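PDB 4C47: inner membrane lipoprotein SadB, which is a trimeric inner membrane lipoprotein required for proper surface expression of the autotransporter adhesin SadA, in whose biogenesis it could be directly involved. Local coordinates for residues K38-L41 and L42-Q46; M14-Q17 and Q18-Q21. All coordinates share one frame; numbering follows the deposited sequence.

Contact 1. Residues K38-L41 and L42-Q46; sequences KINL and LEKQQ
Ile39 and Glu43 meet one helical turn apart, the methyl CG2 of Ile39 lying 3.9 Å from OE2 of Glu43. Beneath them the backbone is regular: the amides of Leu42, Glu43, Lys44 and Gln45 bond to the carbonyls of Lys38, Ile39, Asn40 and Leu41, the straightest being Lys44 N to Asn40 O at 3.0 Å and 173°.

The tight side is made by Ile39 and Leu42, which face the other two subunits. Leu42 CG stands beside its own backbone N (chi1 -74°), a torsion that lays the branch against the preceding turn, with CG 3.3 Å from Lys38 O. Across the trimer Ile39 packs on Ile39 of the second subunit and Leu42 on Leu42 of the third. Gln46, the next core position along the helix, brings an amide into this apolar setting, and its NE2 is satisfied by Leu42 O of the third subunit.

The outer side is looser. Asn40 ND2 comes no closer to the extended Lys44 chain than 4.1 Å, at CE, and the two side chains meet without a polar bond. Leu41 and Gln45 touch at 3.9 Å, methyl CD2 against OE1. The Gln45 stem lies closer, its CG 3.2 Å from Leu41 O, because chi1 of -67° turns the chain back along the helix; its amide, however, turns to the neighbouring chain, where NE2 bonds to OE1 of Gln46 of the second subunit. Glu43 flanks the core, packing against Lys38 of the third subunit.

Hydrophobic layers at Ile39 and Leu42, three residues apart, followed four residues later by a buried, hydrogen-bonded glutamine at Gln46, fit the heptad spacing of a coiled coil, here a parallel trimer with a polar core residue.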
loop_
_atom_site.group_PDB
_atom_site.type_symbol
_atom_site.label_atom_id
_atom_site.label_comp_id
_atom_site.label_asym_id
_atom_site.label_seq_id
_atom_site.Cartn_x
_atom_site.Cartn_y
_atom_site.Cartn_z
ATOM N N LYS A 38 2.223 -16.627 31.511
ATOM C CA LYS A 38 2.478 -15.484 30.637
ATOM C C LYS A 38 3.393 -15.837 29.466
ATOM O O LYS A 38 3.160 -15.406 28.334
ATOM C CB LYS A 38 3.072 -14.321 31.428
ATOM C CG LYS A 38 2.111 -13.696 32.426
ATOM C CD LYS A 38 2.763 -12.536 33.157
ATOM C CE LYS A 38 1.789 -11.858 34.104
ATOM N NZ LYS A 38 2.413 -10.748 34.876
ATOM N N ILE A 39 4.428 -16.626 29.740
ATOM C CA ILE A 39 5.364 -17.048 28.703
ATOM C C ILE A 39 4.674 -17.916 27.650
ATOM O O ILE A 39 4.880 -17.724 26.445
ATOM C CB ILE A 39 6.582 -17.772 29.307
ATOM C CG1 ILE A 39 7.486 -16.763 30.018
ATOM C CG2 ILE A 39 7.366 -18.502 28.229
ATOM C CD1 ILE A 39 8.551 -17.400 30.868
ATOM N N ASN A 40 3.853 -18.860 28.107
ATOM C CA ASN A 40 3.037 -19.659 27.193
ATOM C C ASN A 40 2.239 -18.779 26.236
ATOM O O ASN A 40 2.347 -18.906 24.994
ATOM C CB ASN A 40 2.080 -20.555 27.981
ATOM C CG ASN A 40 2.591 -21.974 28.118
ATOM O OD1 ASN A 40 3.345 -22.290 29.040
ATOM N ND2 ASN A 40 2.178 -22.839 27.200
ATOM N N LEU A 41 1.450 -17.879 26.827
ATOM C CA LEU A 41 0.652 -16.938 26.040
ATOM C C LEU A 41 1.499 -16.181 25.022
ATOM O O LEU A 41 1.149 -16.109 23.842
ATOM C CB LEU A 41 -0.081 -15.949 26.949
ATOM C CG LEU A 41 -1.490 -16.358 27.371
ATOM C CD1 LEU A 41 -2.102 -15.309 28.287
ATOM C CD2 LEU A 41 -2.355 -16.578 26.143
ATOM N N LEU A 42 2.620 -15.633 25.485
ATOM C CA LEU A 42 3.525 -14.877 24.621
ATOM C C LEU A 42 4.031 -15.699 23.439
ATOM O O LEU A 42 4.141 -15.187 22.327
ATOM C CB LEU A 42 4.708 -14.332 25.422
ATOM C CG LEU A 42 4.427 -13.140 26.340
ATOM C CD1 LEU A 42 5.623 -12.858 27.236
ATOM C CD2 LEU A 42 4.075 -11.913 25.519
ATOM N N GLU A 43 4.339 -16.970 23.675
ATOM C CA GLU A 43 4.836 -17.826 22.600
ATOM C C GLU A 43 3.762 -18.089 21.543
ATOM O O GLU A 43 4.011 -17.943 20.328
ATOM C CB GLU A 43 5.398 -19.137 23.160
ATOM C CG GLU A 43 6.736 -18.965 23.869
ATOM C CD GLU A 43 7.184 -20.210 24.609
ATOM O OE1 GLU A 43 6.344 -21.107 24.835
ATOM O OE2 GLU A 43 8.381 -20.292 24.964
ATOM N N LYS A 44 2.563 -18.452 21.999
ATOM C CA LYS A 44 1.462 -18.682 21.058
ATOM C C LYS A 44 1.147 -17.424 20.228
ATOM O O LYS A 44 1.067 -17.466 18.980
ATOM C CB LYS A 44 0.226 -19.173 21.813
ATOM C CG LYS A 44 0.504 -20.405 22.666
ATOM C CD LYS A 44 -0.753 -20.953 23.318
ATOM C CE LYS A 44 -0.437 -22.198 24.135
ATOM N NZ LYS A 44 -1.675 -22.884 24.587
ATOM N N GLN A 45 0.996 -16.306 20.932
ATOM C CA GLN A 45 0.726 -15.023 20.294
ATOM C C GLN A 45 1.827 -14.628 19.319
ATOM O O GLN A 45 1.555 -14.021 18.287
ATOM C CB GLN A 45 0.528 -13.932 21.347
ATOM C CG GLN A 45 -0.725 -14.126 22.177
ATOM C CD GLN A 45 -0.793 -13.209 23.382
ATOM O OE1 GLN A 45 -1.764 -13.235 24.138
ATOM N NE2 GLN A 45 0.240 -12.395 23.568
ATOM N N GLN A 46 3.066 -14.982 19.644
ATOM C CA GLN A 46 4.177 -14.674 18.756
ATOM C C GLN A 46 4.091 -15.485 17.468
ATOM O O GLN A 46 4.345 -14.957 16.383
ATOM C CB GLN A 46 5.529 -14.891 19.438
ATOM C CG GLN A 46 6.688 -14.266 18.676
ATOM C CD GLN A 46 7.981 -14.273 19.460
ATOM O OE1 GLN A 46 8.580 -15.326 19.681
ATOM N NE2 GLN A 46 8.422 -13.094 19.888
#

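Contact 2. Residues M14-Q17 and Q18-Q21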
loop_
_atom_site.group_PDB
_atom_site.type_symbol
_atom_site.label_atom_id
_atom_site.label_comp_id
_atom_site.label_asym_id
_atom_site.label_seq_id
_atom_site.Cartn_x
_atom_site.Cartn_y
_atom_site.Cartn_z
ATOM N N MET A 14 16.734 -19.465 64.441
ATOM C CA MET A 14 16.813 -20.254 63.213
ATOM C C MET A 14 15.438 -20.678 62.697
ATOM O O MET A 14 15.173 -20.596 61.500
ATOM C CB MET A 14 17.693 -21.488 63.411
ATOM C CG MET A 14 19.180 -21.209 63.305
ATOM S SD MET A 14 20.157 -22.677 63.668
ATOM C CE MET A 14 19.237 -23.915 62.759
ATOM N N LYS A 15 14.572 -21.131 63.600
ATOM C CA LYS A 15 13.219 -21.534 63.230
ATOM C C LYS A 15 12.444 -20.362 62.638
ATOM O O LYS A 15 11.697 -20.522 61.668
ATOM C CB LYS A 15 12.478 -22.105 64.442
ATOM C CG LYS A 15 11.058 -22.572 64.151
ATOM C CD LYS A 15 10.440 -23.270 65.354
ATOM C CE LYS A 15 9.001 -23.676 65.076
ATOM N NZ LYS A 15 8.878 -24.511 63.845
ATOM N N GLU A 16 12.630 -19.183 63.225
ATOM C CA GLU A 16 11.965 -17.985 62.728
ATOM C C GLU A 16 12.438 -17.646 61.313
ATOM O O GLU A 16 11.620 -17.414 60.410
ATOM C CB GLU A 16 12.183 -16.807 63.682
ATOM C CG GLU A 16 10.893 -16.134 64.133
ATOM C CD GLU A 16 9.851 -17.128 64.615
ATOM O OE1 GLU A 16 10.196 -18.013 65.428
ATOM O OE2 GLU A 16 8.683 -17.024 64.180
ATOM N N GLN A 17 13.756 -17.643 61.114
ATOM C CA GLN A 17 14.306 -17.371 59.789
ATOM C C GLN A 17 13.861 -18.429 58.779
ATOM O O GLN A 17 13.723 -18.145 57.588
ATOM C CB GLN A 17 15.833 -17.289 59.822
ATOM C CG GLN A 17 16.431 -16.667 58.566
ATOM C CD GLN A 17 17.931 -16.866 58.460
ATOM O OE1 GLN A 17 18.593 -17.241 59.429
ATOM N NE2 GLN A 17 18.474 -16.622 57.272
ATOM N N GLN A 18 13.626 -19.645 59.264
ATOM C CA GLN A 18 13.162 -20.732 58.415
ATOM C C GLN A 18 11.721 -20.505 57.972
ATOM O O GLN A 18 11.381 -20.749 56.815
ATOM C CB GLN A 18 13.299 -22.081 59.124
ATOM C CG GLN A 18 12.976 -23.276 58.239
ATOM C CD GLN A 18 13.501 -24.584 58.800
ATOM O OE1 GLN A 18 12.771 -25.330 59.454
ATOM N NE2 GLN A 18 14.772 -24.871 58.541
ATOM N N LYS A 19 10.877 -20.041 58.891
ATOM C CA LYS A 19 9.503 -19.687 58.542
ATOM C C LYS A 19 9.488 -18.569 57.503
ATOM O O LYS A 19 8.740 -18.617 56.515
ATOM C CB LYS A 19 8.718 -19.262 59.784
ATOM C CG LYS A 19 8.269 -20.401 60.674
ATOM C CD LYS A 19 7.474 -19.876 61.854
ATOM C CE LYS A 19 6.923 -20.999 62.712
ATOM N NZ LYS A 19 6.136 -20.464 63.857
ATOM N N GLU A 20 10.327 -17.566 57.741
ATOM C CA GLU A 20 10.489 -16.458 56.807
ATOM C C GLU A 20 10.858 -16.979 55.414
ATOM O O GLU A 20 10.251 -16.597 54.399
ATOM C CB GLU A 20 11.566 -15.506 57.330
ATOM C CG GLU A 20 11.373 -14.055 56.938
ATOM C CD GLU A 20 12.129 -13.105 57.851
ATOM O OE1 GLU A 20 12.610 -13.555 58.913
ATOM O OE2 GLU A 20 12.240 -11.908 57.510
ATOM N N GLN A 21 11.842 -17.874 55.379
ATOM C CA GLN A 21 12.267 -18.505 54.135
ATOM C C GLN A 21 11.126 -19.270 53.475
ATOM O O GLN A 21 11.018 -19.289 52.253
ATOM C CB GLN A 21 13.455 -19.437 54.372
ATOM C CG GLN A 21 14.773 -18.710 54.559
ATOM C CD GLN A 21 15.933 -19.654 54.809
ATOM O OE1 GLN A 21 15.740 -20.803 55.207
ATOM N NE2 GLN A 21 17.148 -19.173 54.573
#
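Gln18 joins the preceding turn through its backbone N, which bonds to Met14 O at 2.9 Å along a bent path (140°), while its CB rests 3.4 Å from the carbonyl oxygens of both Met14 and Lys15. Next, Lys19 bonds through its backbone N to Lys15 O and sends an extended chain back between the side chains of Lys15 and Glu16. Its CE lies 4.1 Å from CE of Lys15, and its CD 3.9 Å from OE2 of Glu16, whose chain bends at chi2 (48°) to bring the carboxylate there. The charged ends stay beyond salt-bridge distance, Glu16 OE2 and Lys19 NZ being 4.3 Å apart, so the attraction is probably modest and may partly offset the nearby like charge of Lys15. Glu16 and Lys19 lie on the outside of the trimeric coiled coil, while Lys15 also packs on Met14 of the third subunit; Met14, Gln18 and Gln21 pack on their counterparts in the other subunits, placing polar glutamines in the core. Glu20 follows, its N bonded to Glu16 O and its CB 3.4 Å from Gln17 O. Last, Gln21 crosses Gln17 with amide planes 56° apart, NE2 to NE2 3.9 Å; both nitrogens bond to OE1 of Glu22 of the second subunit, and that of Gln21 also to Gln18 O there, which probably explains why two donors stand so close.

Contacts 1 and 2 are two samples of one rod, helix 8-71, taken in series: 14-21 comes first, and 38-46 lies further toward the globular beta-sandwich domain. Their centres are 37 Å apart and their nearest atoms about 21 Å, so neither touches the other; what couples them is the continuous helix and its two partner helices in the trimer. From the centre of the chain, contact 1 is about 32 Å away and contact 2 about 65 Å. Each has a core glutamine, Gln46 or Gln21, whose NE2 bonds to a main-chain oxygen of another subunit, but contact 1 sets it beside isoleucine and leucine layers, whereas contact 2 follows a methionine layer with two glutamine layers.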